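Local atomic coordinates of exopolysaccharide biosynthesis protein (Pantoea stewartii subsp. stewartii DC283, PDB entry 6TGF), a protein that modifies glycan biofilm, probably as a hydrolase, using a parallel beta-helix fold like that of bacteriophage tailspikes. Residues Asp409-Ile414 / Pro433-Ser438; His477-Thr482 / Ala505-Ser510; Leu473-Ser478 / Ile493-Gln498; Glu321-Trp326 / Asn350-Gly355. All blocks are in the same frame, centred on the assembly; numbering follows the deposited sequence.

Contact 1 (Asp409-Ile414 / Pro433-Ser438). With EDO (1,2-ethanediol), chain Z.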
loop_
_atom_site.group_PDB
_atom_site.type_symbol
_atom_site.label_atom_id
_atom_site.label_comp_id
_atom_site.label_asym_id
_atom_site.label_seq_id
_atom_site.Cartn_x
_atom_site.Cartn_y
_atom_site.Cartn_z
ATOM N N ASP B 409 -21.838 11.778 -13.968
ATOM C CA ASP B 409 -21.370 11.554 -15.363
ATOM C C ASP B 409 -19.936 11.003 -15.368
ATOM O O ASP B 409 -19.278 11.114 -16.424
ATOM C CB ASP B 409 -21.479 12.843 -16.183
ATOM C CG ASP B 409 -20.571 13.970 -15.711
ATOM O OD1 ASP B 409 -20.046 13.873 -14.583
ATOM O OD2 ASP B 409 -20.399 14.938 -16.477
ATOM N N HIS B 410 -19.467 10.423 -14.255
ATOM C CA HIS B 410 -18.097 9.854 -14.131
ATOM C C HIS B 410 -17.982 8.952 -12.896
ATOM O O HIS B 410 -18.964 8.850 -12.134
ATOM C CB HIS B 410 -17.049 10.978 -14.115
ATOM C CG HIS B 410 -17.061 11.820 -12.884
ATOM N ND1 HIS B 410 -18.073 12.718 -12.611
ATOM C CD2 HIS B 410 -16.180 11.920 -11.865
ATOM C CE1 HIS B 410 -17.822 13.326 -11.469
ATOM N NE2 HIS B 410 -16.666 12.855 -10.991
ATOM N N SER B 411 -16.820 8.310 -12.742
ATOM C CA SER B 411 -16.416 7.486 -11.572
ATOM C C SER B 411 -15.272 8.195 -10.837
ATOM O O SER B 411 -14.533 8.950 -11.496
ATOM C CB SER B 411 -16.022 6.097 -12.005
ATOM O OG SER B 411 -17.079 5.466 -12.716
ATOM N N THR B 412 -15.133 7.967 -9.528
ATOM C CA THR B 412 -14.171 8.686 -8.648
ATOM C C THR B 412 -13.405 7.691 -7.768
ATOM O O THR B 412 -14.016 6.706 -7.313
ATOM C CB THR B 412 -14.894 9.740 -7.798
ATOM O OG1 THR B 412 -15.567 10.631 -8.688
ATOM C CG2 THR B 412 -13.961 10.525 -6.901
ATOM N N ALA B 413 -12.114 7.962 -7.546
ATOM C CA ALA B 413 -11.233 7.285 -6.565
ATOM C C ALA B 413 -11.280 5.764 -6.760
ATOM O O ALA B 413 -11.564 5.043 -5.782
ATOM C CB ALA B 413 -11.627 7.689 -5.166
ATOM N N ILE B 414 -11.008 5.302 -7.985
ATOM C CA ILE B 414 -10.821 3.858 -8.317
ATOM C C ILE B 414 -9.350 3.520 -8.056
ATOM O O ILE B 414 -8.485 4.169 -8.673
ATOM C CB ILE B 414 -11.222 3.547 -9.777
ATOM C CG1 ILE B 414 -12.586 4.135 -10.160
ATOM C CG2 ILE B 414 -11.146 2.048 -10.043
ATOM C CD1 ILE B 414 -13.773 3.259 -9.840
ATOM N N PRO B 433 -14.202 3.832 -18.144
ATOM C CA PRO B 433 -14.149 5.183 -18.705
ATOM C C PRO B 433 -14.480 6.259 -17.658
ATOM O O PRO B 433 -15.215 5.967 -16.730
ATOM C CB PRO B 433 -15.214 5.164 -19.814
ATOM C CG PRO B 433 -16.175 4.070 -19.395
ATOM C CD PRO B 433 -15.315 3.041 -18.692
ATOM N N ARG B 434 -13.919 7.461 -17.830
ATOM C CA ARG B 434 -14.189 8.661 -16.991
ATOM C C ARG B 434 -13.957 8.337 -15.510
ATOM O O ARG B 434 -14.848 8.637 -14.692
ATOM C CB ARG B 434 -15.625 9.150 -17.207
ATOM C CG ARG B 434 -15.943 9.569 -18.633
ATOM C CD ARG B 434 -17.300 10.243 -18.679
ATOM N NE ARG B 434 -17.711 10.621 -20.023
ATOM C CZ ARG B 434 -18.868 11.203 -20.326
ATOM N NH1 ARG B 434 -19.749 11.477 -19.376
ATOM N NH2 ARG B 434 -19.142 11.510 -21.581
ATOM N N CYS B 435 -12.807 7.745 -15.180
ATOM C CA CYS B 435 -12.355 7.494 -13.786
ATOM C C CYS B 435 -11.390 8.609 -13.367
ATOM O O CYS B 435 -10.280 8.673 -13.935
ATOM C CB CYS B 435 -11.691 6.130 -13.656
ATOM S SG CYS B 435 -12.870 4.756 -13.673
ATOM N N SER B 436 -11.811 9.458 -12.425
ATOM C CA SER B 436 -11.046 10.629 -11.919
ATOM C C SER B 436 -10.398 10.281 -10.573
ATOM O O SER B 436 -10.952 9.425 -9.857
ATOM C CB SER B 436 -11.937 11.840 -11.811
ATOM O OG SER B 436 -12.713 12.006 -12.990
ATOM N N GLN B 437 -9.261 10.916 -10.260
ATOM C CA GLN B 437 -8.487 10.742 -8.998
ATOM C C GLN B 437 -8.237 9.249 -8.733
ATOM O O GLN B 437 -8.365 8.826 -7.567
ATOM C CB GLN B 437 -9.236 11.386 -7.826
ATOM C CG GLN B 437 -9.401 12.896 -7.947
ATOM C CD GLN B 437 -10.566 13.308 -8.816
ATOM O OE1 GLN B 437 -10.417 14.079 -9.760
ATOM N NE2 GLN B 437 -11.743 12.796 -8.500
ATOM N N SER B 438 -7.870 8.485 -9.769
ATOM C CA SER B 438 -7.773 7.000 -9.741
ATOM C C SER B 438 -6.310 6.542 -9.822
ATOM O O SER B 438 -5.466 7.339 -10.281
ATOM C CB SER B 438 -8.609 6.408 -10.840
ATOM O OG SER B 438 -9.986 6.661 -10.605
HETATM C C1 EDO Z . -12.429 16.098 -11.769
HETATM O O1 EDO Z . -13.122 15.239 -12.654
HETATM C C2 EDO Z . -11.234 16.735 -12.388
HETATM O O2 EDO Z . -11.086 18.118 -12.110
HETATM O O HOH W 1 -16.017 4.270 -14.864
#

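Contact 2 (His477-Thr482 / Ala505-Ser510)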
loop_
_atom_site.group_PDB
_atom_site.type_symbol
_atom_site.label_atom_id
_atom_site.label_comp_id
_atom_site.label_asym_id
_atom_site.label_seq_id
_atom_site.Cartn_x
_atom_site.Cartn_y
_atom_site.Cartn_z
ATOM N N HIS B 477 -7.784 10.586 -24.512
ATOM C CA HIS B 477 -7.975 11.845 -23.738
ATOM C C HIS B 477 -7.726 11.607 -22.242
ATOM O O HIS B 477 -8.165 12.452 -21.439
ATOM C CB HIS B 477 -9.386 12.416 -23.962
ATOM C CG HIS B 477 -9.719 12.693 -25.388
ATOM N ND1 HIS B 477 -9.146 13.733 -26.095
ATOM C CD2 HIS B 477 -10.575 12.084 -26.237
ATOM C CE1 HIS B 477 -9.626 13.742 -27.322
ATOM N NE2 HIS B 477 -10.506 12.742 -27.435
ATOM N N SER B 478 -7.050 10.513 -21.875
ATOM C CA SER B 478 -6.856 10.090 -20.464
ATOM C C SER B 478 -5.617 10.782 -19.884
ATOM O O SER B 478 -4.557 10.743 -20.534
ATOM C CB SER B 478 -6.763 8.593 -20.345
ATOM O OG SER B 478 -7.059 8.179 -19.019
ATOM N N ARG B 479 -5.760 11.390 -18.704
ATOM C CA ARG B 479 -4.691 12.159 -18.011
ATOM C C ARG B 479 -3.838 11.185 -17.188
ATOM O O ARG B 479 -4.173 10.953 -16.007
ATOM C CB ARG B 479 -5.316 13.255 -17.141
ATOM C CG ARG B 479 -6.222 14.217 -17.898
ATOM C CD ARG B 479 -6.969 15.151 -16.966
ATOM N NE ARG B 479 -8.072 14.504 -16.270
ATOM C CZ ARG B 479 -8.733 15.024 -15.238
ATOM N NH1 ARG B 479 -8.405 16.212 -14.756
ATOM N NH2 ARG B 479 -9.725 14.348 -14.685
ATOM N N LEU B 480 -2.782 10.633 -17.795
ATOM C CA LEU B 480 -1.942 9.560 -17.197
ATOM C C LEU B 480 -0.727 10.175 -16.492
ATOM O O LEU B 480 -0.206 11.193 -16.982
ATOM C CB LEU B 480 -1.509 8.582 -18.293
ATOM C CG LEU B 480 -2.633 8.007 -19.154
ATOM C CD1 LEU B 480 -2.105 6.897 -20.051
ATOM C CD2 LEU B 480 -3.785 7.494 -18.299
ATOM N N ASN B 481 -0.314 9.560 -15.380
ATOM C CA ASN B 481 0.881 9.928 -14.572
ATOM C C ASN B 481 1.582 8.621 -14.174
ATOM O O ASN B 481 1.215 8.046 -13.130
ATOM C CB ASN B 481 0.475 10.798 -13.378
ATOM C CG ASN B 481 1.631 11.552 -12.755
ATOM O OD1 ASN B 481 2.789 11.169 -12.907
ATOM N ND2 ASN B 481 1.323 12.628 -12.049
ATOM N N THR B 482 2.532 8.152 -14.991
ATOM C CA THR B 482 2.966 6.727 -15.022
ATOM C C THR B 482 4.445 6.582 -14.651
ATOM O O THR B 482 5.225 7.517 -14.917
ATOM C CB THR B 482 2.681 6.097 -16.393
ATOM O OG1 THR B 482 3.706 6.489 -17.307
ATOM C CG2 THR B 482 1.330 6.486 -16.954
ATOM N N ALA B 505 -10.124 20.924 -23.325
ATOM C CA ALA B 505 -8.797 20.782 -23.969
ATOM C C ALA B 505 -7.687 21.161 -22.980
ATOM O O ALA B 505 -6.588 20.583 -23.074
ATOM C CB ALA B 505 -8.739 21.638 -25.212
ATOM N N TRP B 506 -7.972 22.096 -22.066
ATOM C CA TRP B 506 -7.002 22.660 -21.089
ATOM C C TRP B 506 -6.612 21.616 -20.035
ATOM O O TRP B 506 -5.516 21.753 -19.461
ATOM C CB TRP B 506 -7.575 23.923 -20.436
ATOM C CG TRP B 506 -7.744 25.059 -21.398
ATOM C CD1 TRP B 506 -6.749 25.758 -22.017
ATOM C CD2 TRP B 506 -8.982 25.622 -21.865
ATOM N NE1 TRP B 506 -7.281 26.721 -22.831
ATOM C CE2 TRP B 506 -8.649 26.661 -22.760
ATOM C CE3 TRP B 506 -10.334 25.355 -21.614
ATOM C CZ2 TRP B 506 -9.620 27.427 -23.405
ATOM C CZ3 TRP B 506 -11.292 26.114 -22.250
ATOM C CH2 TRP B 506 -10.938 27.136 -23.133
ATOM N N GLU B 507 -7.470 20.621 -19.787
ATOM C CA GLU B 507 -7.238 19.563 -18.768
ATOM C C GLU B 507 -6.371 18.438 -19.348
ATOM O O GLU B 507 -5.894 17.607 -18.554
ATOM C CB GLU B 507 -8.569 19.001 -18.261
ATOM C CG GLU B 507 -9.488 20.046 -17.653
ATOM C CD GLU B 507 -8.948 20.774 -16.432
ATOM O OE1 GLU B 507 -9.655 21.667 -15.924
ATOM O OE2 GLU B 507 -7.829 20.453 -15.989
ATOM N N MET B 508 -6.163 18.417 -20.667
ATOM C CA MET B 508 -5.530 17.281 -21.391
ATOM C C MET B 508 -4.020 17.253 -21.138
ATOM O O MET B 508 -3.454 18.301 -20.773
ATOM C CB MET B 508 -5.792 17.375 -22.898
ATOM C CG MET B 508 -7.253 17.205 -23.262
ATOM S SD MET B 508 -7.910 15.591 -22.766
ATOM C CE MET B 508 -8.689 15.996 -21.203
ATOM N N GLY B 509 -3.415 16.077 -21.330
ATOM C CA GLY B 509 -1.968 15.826 -21.189
ATOM C C GLY B 509 -1.694 14.612 -20.318
ATOM O O GLY B 509 -2.503 14.337 -19.414
ATOM N N SER B 510 -0.597 13.904 -20.596
ATOM C CA SER B 510 -0.038 12.804 -19.770
ATOM C C SER B 510 1.453 13.061 -19.526
ATOM O O SER B 510 2.094 13.692 -20.389
ATOM C CB SER B 510 -0.253 11.463 -20.427
ATOM O OG SER B 510 -1.626 11.108 -20.423
HETATM O O HOH W 2 -5.956 18.041 -15.809
#

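Contact 3 (Leu473-Ser478 / Ile493-Gln498)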
loop_
_atom_site.group_PDB
_atom_site.type_symbol
_atom_site.label_atom_id
_atom_site.label_comp_id
_atom_site.label_asym_id
_atom_site.label_seq_id
_atom_site.Cartn_x
_atom_site.Cartn_y
_atom_site.Cartn_z
ATOM N N LEU B 473 -4.492 -1.079 -24.525
ATOM C CA LEU B 473 -5.315 -0.443 -23.464
ATOM C C LEU B 473 -5.767 0.919 -24.003
ATOM O O LEU B 473 -4.888 1.755 -24.293
ATOM C CB LEU B 473 -4.486 -0.304 -22.181
ATOM C CG LEU B 473 -5.138 0.483 -21.043
ATOM C CD1 LEU B 473 -6.407 -0.200 -20.557
ATOM C CD2 LEU B 473 -4.164 0.674 -19.891
ATOM N N ILE B 474 -7.077 1.112 -24.176
ATOM C CA ILE B 474 -7.665 2.372 -24.723
ATOM C C ILE B 474 -7.649 3.427 -23.611
ATOM O O ILE B 474 -8.356 3.234 -22.605
ATOM C CB ILE B 474 -9.082 2.134 -25.283
ATOM C CG1 ILE B 474 -9.109 1.037 -26.355
ATOM C CG2 ILE B 474 -9.684 3.435 -25.794
ATOM C CD1 ILE B 474 -8.320 1.360 -27.607
ATOM N N ALA B 475 -6.859 4.489 -23.789
ATOM C CA ALA B 475 -6.689 5.603 -22.825
ATOM C C ALA B 475 -6.843 6.946 -23.551
ATOM O O ALA B 475 -6.042 7.862 -23.278
ATOM C CB ALA B 475 -5.346 5.482 -22.147
ATOM N N TRP B 476 -7.850 7.058 -24.428
ATOM C CA TRP B 476 -8.123 8.269 -25.250
ATOM C C TRP B 476 -8.464 9.447 -24.330
ATOM O O TRP B 476 -9.336 9.274 -23.458
ATOM C CB TRP B 476 -9.252 8.018 -26.259
ATOM C CG TRP B 476 -8.981 6.938 -27.261
ATOM C CD1 TRP B 476 -7.766 6.507 -27.709
ATOM C CD2 TRP B 476 -9.965 6.167 -27.974
ATOM N NE1 TRP B 476 -7.926 5.509 -28.633
ATOM C CE2 TRP B 476 -9.263 5.281 -28.819
ATOM C CE3 TRP B 476 -11.364 6.133 -27.975
ATOM C CZ2 TRP B 476 -9.916 4.375 -29.654
ATOM C CZ3 TRP B 476 -12.009 5.236 -28.801
ATOM C CH2 TRP B 476 -11.292 4.370 -29.628
ATOM N N HIS B 477 -7.784 10.586 -24.512
ATOM C CA HIS B 477 -7.975 11.845 -23.738
ATOM C C HIS B 477 -7.726 11.607 -22.242
ATOM O O HIS B 477 -8.165 12.452 -21.439
ATOM C CB HIS B 477 -9.386 12.416 -23.962
ATOM C CG HIS B 477 -9.719 12.693 -25.388
ATOM N ND1 HIS B 477 -9.146 13.733 -26.095
ATOM C CD2 HIS B 477 -10.575 12.084 -26.237
ATOM C CE1 HIS B 477 -9.626 13.742 -27.322
ATOM N NE2 HIS B 477 -10.506 12.742 -27.435
ATOM N N SER B 478 -7.050 10.513 -21.875
ATOM C CA SER B 478 -6.856 10.090 -20.464
ATOM C C SER B 478 -5.617 10.782 -19.884
ATOM O O SER B 478 -4.557 10.743 -20.534
ATOM C CB SER B 478 -6.763 8.593 -20.345
ATOM O OG SER B 478 -7.059 8.179 -19.019
ATOM N N ILE B 493 -0.263 1.041 -24.862
ATOM C CA ILE B 493 -1.328 1.936 -24.321
ATOM C C ILE B 493 -1.577 3.039 -25.353
ATOM O O ILE B 493 -0.638 3.812 -25.624
ATOM C CB ILE B 493 -0.923 2.509 -22.948
ATOM C CG1 ILE B 493 -0.600 1.402 -21.939
ATOM C CG2 ILE B 493 -1.996 3.452 -22.422
ATOM C CD1 ILE B 493 0.133 1.883 -20.707
ATOM N N ASP B 494 -2.789 3.088 -25.913
ATOM C CA ASP B 494 -3.230 4.138 -26.867
ATOM C C ASP B 494 -3.719 5.343 -26.055
ATOM O O ASP B 494 -4.873 5.311 -25.590
ATOM C CB ASP B 494 -4.297 3.598 -27.823
ATOM C CG ASP B 494 -4.638 4.534 -28.969
ATOM O OD1 ASP B 494 -4.248 5.713 -28.905
ATOM O OD2 ASP B 494 -5.292 4.072 -29.920
ATOM N N ASN B 495 -2.861 6.356 -25.888
ATOM C CA ASN B 495 -3.157 7.603 -25.131
ATOM C C ASN B 495 -3.373 8.753 -26.123
ATOM O O ASN B 495 -3.004 9.897 -25.795
ATOM C CB ASN B 495 -2.047 7.907 -24.118
ATOM C CG ASN B 495 -2.433 8.936 -23.075
ATOM O OD1 ASN B 495 -1.565 9.536 -22.448
ATOM N ND2 ASN B 495 -3.725 9.149 -22.874
ATOM N N SER B 496 -3.968 8.458 -27.285
ATOM C CA SER B 496 -4.218 9.418 -28.394
ATOM C C SER B 496 -5.485 10.230 -28.098
ATOM O O SER B 496 -6.030 10.088 -26.987
ATOM C CB SER B 496 -4.311 8.700 -29.718
ATOM O OG SER B 496 -5.494 7.916 -29.791
ATOM N N GLU B 497 -5.927 11.051 -29.057
ATOM C CA GLU B 497 -7.099 11.956 -28.919
ATOM C C GLU B 497 -8.222 11.500 -29.860
ATOM O O GLU B 497 -8.834 12.365 -30.513
ATOM C CB GLU B 497 -6.664 13.396 -29.197
ATOM C CG GLU B 497 -5.600 13.891 -28.237
ATOM C CD GLU B 497 -5.314 15.378 -28.324
ATOM O OE1 GLU B 497 -5.518 15.958 -29.412
ATOM O OE2 GLU B 497 -4.893 15.957 -27.301
ATOM N N GLN B 498 -8.481 10.190 -29.917
ATOM C CA GLN B 498 -9.622 9.595 -30.667
ATOM C C GLN B 498 -10.889 9.685 -29.809
ATOM O O GLN B 498 -10.763 9.767 -28.571
ATOM C CB GLN B 498 -9.341 8.138 -31.034
ATOM C CG GLN B 498 -8.258 7.967 -32.088
ATOM C CD GLN B 498 -8.378 6.661 -32.834
ATOM O OE1 GLN B 498 -9.088 5.746 -32.421
ATOM N NE2 GLN B 498 -7.676 6.565 -33.951
#

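Contact 4 (Glu321-Trp326 / Asn350-Gly355). With EDO (1,2-ethanediol), chain C.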
loop_
_atom_site.group_PDB
_atom_site.type_symbol
_atom_site.label_atom_id
_atom_site.label_comp_id
_atom_site.label_asym_id
_atom_site.label_seq_id
_atom_site.Cartn_x
_atom_site.Cartn_y
_atom_site.Cartn_z
ATOM N N GLU B 321 -27.403 -9.470 -7.231
ATOM C CA GLU B 321 -27.989 -8.177 -7.682
ATOM C C GLU B 321 -28.258 -7.304 -6.452
ATOM O O GLU B 321 -29.366 -7.397 -5.892
ATOM C CB GLU B 321 -29.284 -8.410 -8.464
ATOM C CG GLU B 321 -29.066 -8.998 -9.842
ATOM C CD GLU B 321 -28.641 -8.006 -10.910
ATOM O OE1 GLU B 321 -28.289 -6.862 -10.557
ATOM O OE2 GLU B 321 -28.668 -8.380 -12.098
ATOM N N VAL B 322 -27.277 -6.491 -6.053
ATOM C CA VAL B 322 -27.326 -5.665 -4.810
ATOM C C VAL B 322 -27.623 -4.209 -5.186
ATOM O O VAL B 322 -27.400 -3.833 -6.352
ATOM C CB VAL B 322 -26.024 -5.787 -3.995
ATOM C CG1 VAL B 322 -25.669 -7.240 -3.722
ATOM C CG2 VAL B 322 -24.852 -5.069 -4.654
ATOM N N SER B 323 -28.118 -3.438 -4.216
ATOM C CA SER B 323 -28.359 -1.974 -4.304
ATOM C C SER B 323 -28.065 -1.344 -2.937
ATOM O O SER B 323 -29.023 -1.101 -2.175
ATOM C CB SER B 323 -29.762 -1.681 -4.774
ATOM O OG SER B 323 -30.003 -0.282 -4.803
ATOM N N ALA B 324 -26.780 -1.108 -2.647
ATOM C CA ALA B 324 -26.271 -0.579 -1.359
ATOM C C ALA B 324 -25.251 0.538 -1.611
ATOM O O ALA B 324 -24.571 0.497 -2.655
ATOM C CB ALA B 324 -25.668 -1.702 -0.553
ATOM N N ARG B 325 -25.151 1.494 -0.679
ATOM C CA ARG B 325 -24.176 2.619 -0.726
ATOM C C ARG B 325 -22.767 2.073 -0.459
ATOM O O ARG B 325 -21.832 2.489 -1.167
ATOM C CB ARG B 325 -24.546 3.709 0.284
ATOM C CG ARG B 325 -23.638 4.932 0.236
ATOM C CD ARG B 325 -24.188 6.118 1.004
ATOM N NE ARG B 325 -23.283 7.262 1.049
ATOM C CZ ARG B 325 -23.075 8.124 0.053
ATOM N NH1 ARG B 325 -23.688 7.981 -1.111
ATOM N NH2 ARG B 325 -22.232 9.130 0.225
ATOM N N TRP B 326 -22.630 1.181 0.529
ATOM C CA TRP B 326 -21.351 0.523 0.912
ATOM C C TRP B 326 -21.418 -0.971 0.578
ATOM O O TRP B 326 -22.404 -1.622 0.976
ATOM C CB TRP B 326 -21.045 0.754 2.397
ATOM C CG TRP B 326 -20.630 2.158 2.712
ATOM C CD1 TRP B 326 -19.389 2.704 2.558
ATOM C CD2 TRP B 326 -21.463 3.204 3.240
ATOM N NE1 TRP B 326 -19.391 4.015 2.950
ATOM C CE2 TRP B 326 -20.649 4.350 3.374
ATOM C CE3 TRP B 326 -22.811 3.286 3.610
ATOM C CZ2 TRP B 326 -21.143 5.558 3.865
ATOM C CZ3 TRP B 326 -23.296 4.481 4.096
ATOM C CH2 TRP B 326 -22.472 5.601 4.220
ATOM N N ASN B 350 -23.933 -3.802 -8.501
ATOM C CA ASN B 350 -24.533 -2.805 -7.577
ATOM C C ASN B 350 -25.230 -1.736 -8.426
ATOM O O ASN B 350 -24.547 -1.124 -9.268
ATOM C CB ASN B 350 -23.479 -2.210 -6.639
ATOM C CG ASN B 350 -24.070 -1.442 -5.474
ATOM O OD1 ASN B 350 -25.279 -1.461 -5.252
ATOM N ND2 ASN B 350 -23.221 -0.764 -4.720
ATOM N N THR B 351 -26.538 -1.540 -8.224
ATOM C CA THR B 351 -27.395 -0.621 -9.024
ATOM C C THR B 351 -27.878 0.563 -8.173
ATOM O O THR B 351 -28.688 1.358 -8.693
ATOM C CB THR B 351 -28.584 -1.372 -9.640
ATOM O OG1 THR B 351 -29.197 -2.170 -8.629
ATOM C CG2 THR B 351 -28.178 -2.250 -10.802
ATOM N N CYS B 352 -27.398 0.689 -6.931
ATOM C CA CYS B 352 -27.716 1.824 -6.022
ATOM C C CYS B 352 -27.234 3.127 -6.653
ATOM O O CYS B 352 -26.035 3.306 -6.855
ATOM C CB CYS B 352 -27.066 1.651 -4.655
ATOM S SG CYS B 352 -27.386 3.033 -3.527
ATOM N N PRO B 353 -28.143 4.070 -6.993
ATOM C CA PRO B 353 -27.747 5.353 -7.571
ATOM C C PRO B 353 -27.435 6.404 -6.497
ATOM O O PRO B 353 -27.822 6.211 -5.356
ATOM C CB PRO B 353 -29.002 5.736 -8.364
ATOM C CG PRO B 353 -30.136 5.226 -7.496
ATOM C CD PRO B 353 -29.605 3.964 -6.844
ATOM N N GLY B 354 -26.753 7.484 -6.890
ATOM C CA GLY B 354 -26.411 8.615 -6.008
ATOM C C GLY B 354 -25.256 8.284 -5.079
ATOM O O GLY B 354 -25.331 8.662 -3.894
ATOM N N GLY B 355 -24.232 7.593 -5.592
ATOM C CA GLY B 355 -22.967 7.330 -4.880
ATOM C C GLY B 355 -22.854 5.889 -4.418
ATOM O O GLY B 355 -23.730 5.445 -3.652
HETATM C C1 EDO C . -21.321 9.681 4.381
HETATM O O1 EDO C . -20.962 9.008 3.190
HETATM C C2 EDO C . -21.513 8.761 5.534
HETATM O O2 EDO C . -21.239 9.338 6.799
#

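Contact 1 (Asp409-Ile414 / Pro433-Ser438)
Arg434 meets Asp409 with the edge of its guanidinium: NH1 of Arg434 donates to the carbonyl O of Asp409 at 3.0 Å, almost straight, in the guanidinium plane and onto a lone pair. The chain is extended from CG to NE (chi3 -177°), which sets NE well out from the backbone. Asp409 OD2, well out of the guanidinium plane, makes no salt bridge with it and accepts weakly from Trp502 NE1; Asp409 OD1 accepts from His410 ND1 at 3.0 Å. Ser411 sits in a two-rung parallel pairing of the beta-helix. Its N donates to Arg434 O at 2.8 Å and its O accepts from Ser436 N, while its hydroxyl donates to a water that bonds to Pro433 O. At the far end Ile414 puts CG1 against Cys435 SG at 3.6 Å. Its backbone N donates to Ser438 OG at 3.1 Å; that hydroxyl donates to Ser436 O, which also accepts from Ala413 N. A serine oxygen thus does the work of a backbone acceptor where the ladder is interrupted before strands 414-422 and 438-441 resume it; the arginine is held by a carbonyl, the Asp409 charge (OD2 4.6 Å from Arg434 NH1) probably adding a weaker attraction.

Contact 2 (His477-Thr482 / Ala505-Ser510)
Leu480 and Ser510 come closest in the backbone, CA to CA 4.6 Å, and the pieces 477-480 and 507-510 run 55° apart. The hydroxyl of Ser510 is what joins them: Leu480 N donates to Ser510 OG at 2.9 Å. The same OG also hydrogen-bonds to Asn495 OD1, so it is gripped from two sites, and the CB of Leu480 packs against it. One residue earlier, Gly509 offers its carbonyl to the CA-H of Arg479, and its backbone angles are of a kind that suits glycine. This is the last part of the parallel beta-helix: strand 479-488 lies between 458-467 and 511-514, and 511-514 then pairs antiparallel with 517-520, so residues 505-510 bring the chain up to the end of the coil stack. Arg479 lays its methylene chain on the other segment, with CD 3.1 Å from Glu507 O. Its guanidinium is linked to Glu507 by a water that accepts from Arg479 NH1 at 3.2 Å and donates to both O and OE2 of Glu507. No direct salt bridge forms between them; Glu507 OE2 makes one with Arg651 of the second subunit, and Trp506 next to it makes a cation-pi contact with Arg659 of that subunit. Met508, bent at chi2 (-61°), crosses His477 obliquely. Its SD lies at the edge of the imidazole, 5.0 Å from the ring centroid and 76° off the ring normal, and 3.7 Å from His477 CB.

Contact 3 (Leu473-Ser478 / Ile493-Gln498)
Leu473 and Ile493 begin a short parallel strand pair of the beta-helix; after it the first chain makes a type II turn, Ala475 to Ser478. Backbone hydrogen bonds hold the start: Asp494 N donates to Leu473 O, and Ala475 N to Asp494 O at 2.8 Å. Beyond the strands His477 N still reaches Ser496 O. Among side-chain bonds, Asn495, its CG anti to the backbone N (chi1 -165°), spends both ND2 hydrogens on the turn, one on Ala475 O at 2.7 Å and one on Ser478 O at 3.0 Å, while its OD1 bonds to Ser510 OG. Asp494 OD1 accepts from Ser496 N, an Asx turn, and from Ser496 OG on the same face; the two bonds fix the carboxylate. Its OD2 accepts a weak bond from Trp476 NE1 at 3.3 Å, with the carboxylate 82° from the ring plane. Apolar contacts pair Leu473 with Ile493, side by side, and Ala475 CB with Ile493 CG2. Ile474 CG2 sits over the centre of one face of Trp476 and Gln498 CB over the opposite face, 3.6 Å above the plane. His477, its NE2 bonded to Gly499 O, takes Glu497 CA on one ring face, 3.4 Å above the plane.

Contact 4 (Glu321-Trp326 / Asn350-Gly355)
Asn350 brings its amide against the backbone of Ala324: CG stands anti to the backbone N (chi1 -167°), and a chi2 of 8° sets OD1 where Ala324 N can reach it. Both ends of the amide are then used on one residue. Asn350 ND2 donates to Ala324 O at 2.8 Å, lying in the carbonyl plane with the oxygen in the amide plane, and Ala324 N donates to Asn350 OD1 at 3.0 Å, somewhat tilted from that plane. A weak third bond comes to OD1 from Cys352 N, within the same segment. The side chain therefore stands in for a neighbouring strand, pairing with Ala324 two residues beyond the Val322-Asn350 bridge. In that bridge Thr351 N donates to Val322 O at 3.1 Å, and Val322 also bonds through its backbone to Arg349; Thr351 OG1 adds a weak bond to Val322 O. Val322 crosses Asn350 at about a right angle, its CG2 touching both CA and OD1. Cys352 puts CB 3.4 Å from Ala324 O, and Ser323 OG packs on Cys352 CA. Arg325, extended from CG to NE, brings NH1 to 3.3 Å from Gly354 O, its NH2 donating to an ethanediol, probably from the crystallisation liquor. The segment turns a corner at Arg325 and Trp326. Before it, strand 318-324 lies between strands 283-284 and 346-350 in one parallel sheet of the beta-helix, with Val322 and Ala324 packed on Phe293 of strand 290-296; after it, Trp326 stacks on Phe357 and meets Tyr304 and Phe305 of the second subunit edge-to-face.

Overall arrangement
From the N terminus, contact 4 comes first, closing a turn of the beta-helix between residues 321 and 355. Contact 1 follows in series and closes a later turn, 409 to 438; the centres of the two are about 16 Å apart. Contacts 3 and 2 both start in the 473-482 region and share His477 and Ser478, but they interleave: contact 3 closes at 493-498, after contact 2 has opened, and contact 2 closes later, at 505-510. They meet where Leu480 CD1 packs on Ala475 and Ile493. Contact 1 touches contact 2 through Ser436 and Arg479. Together they tie successive coils to one another up to the C-terminal end of the stack, and contacts 1, 2 and 4 also touch the second subunit.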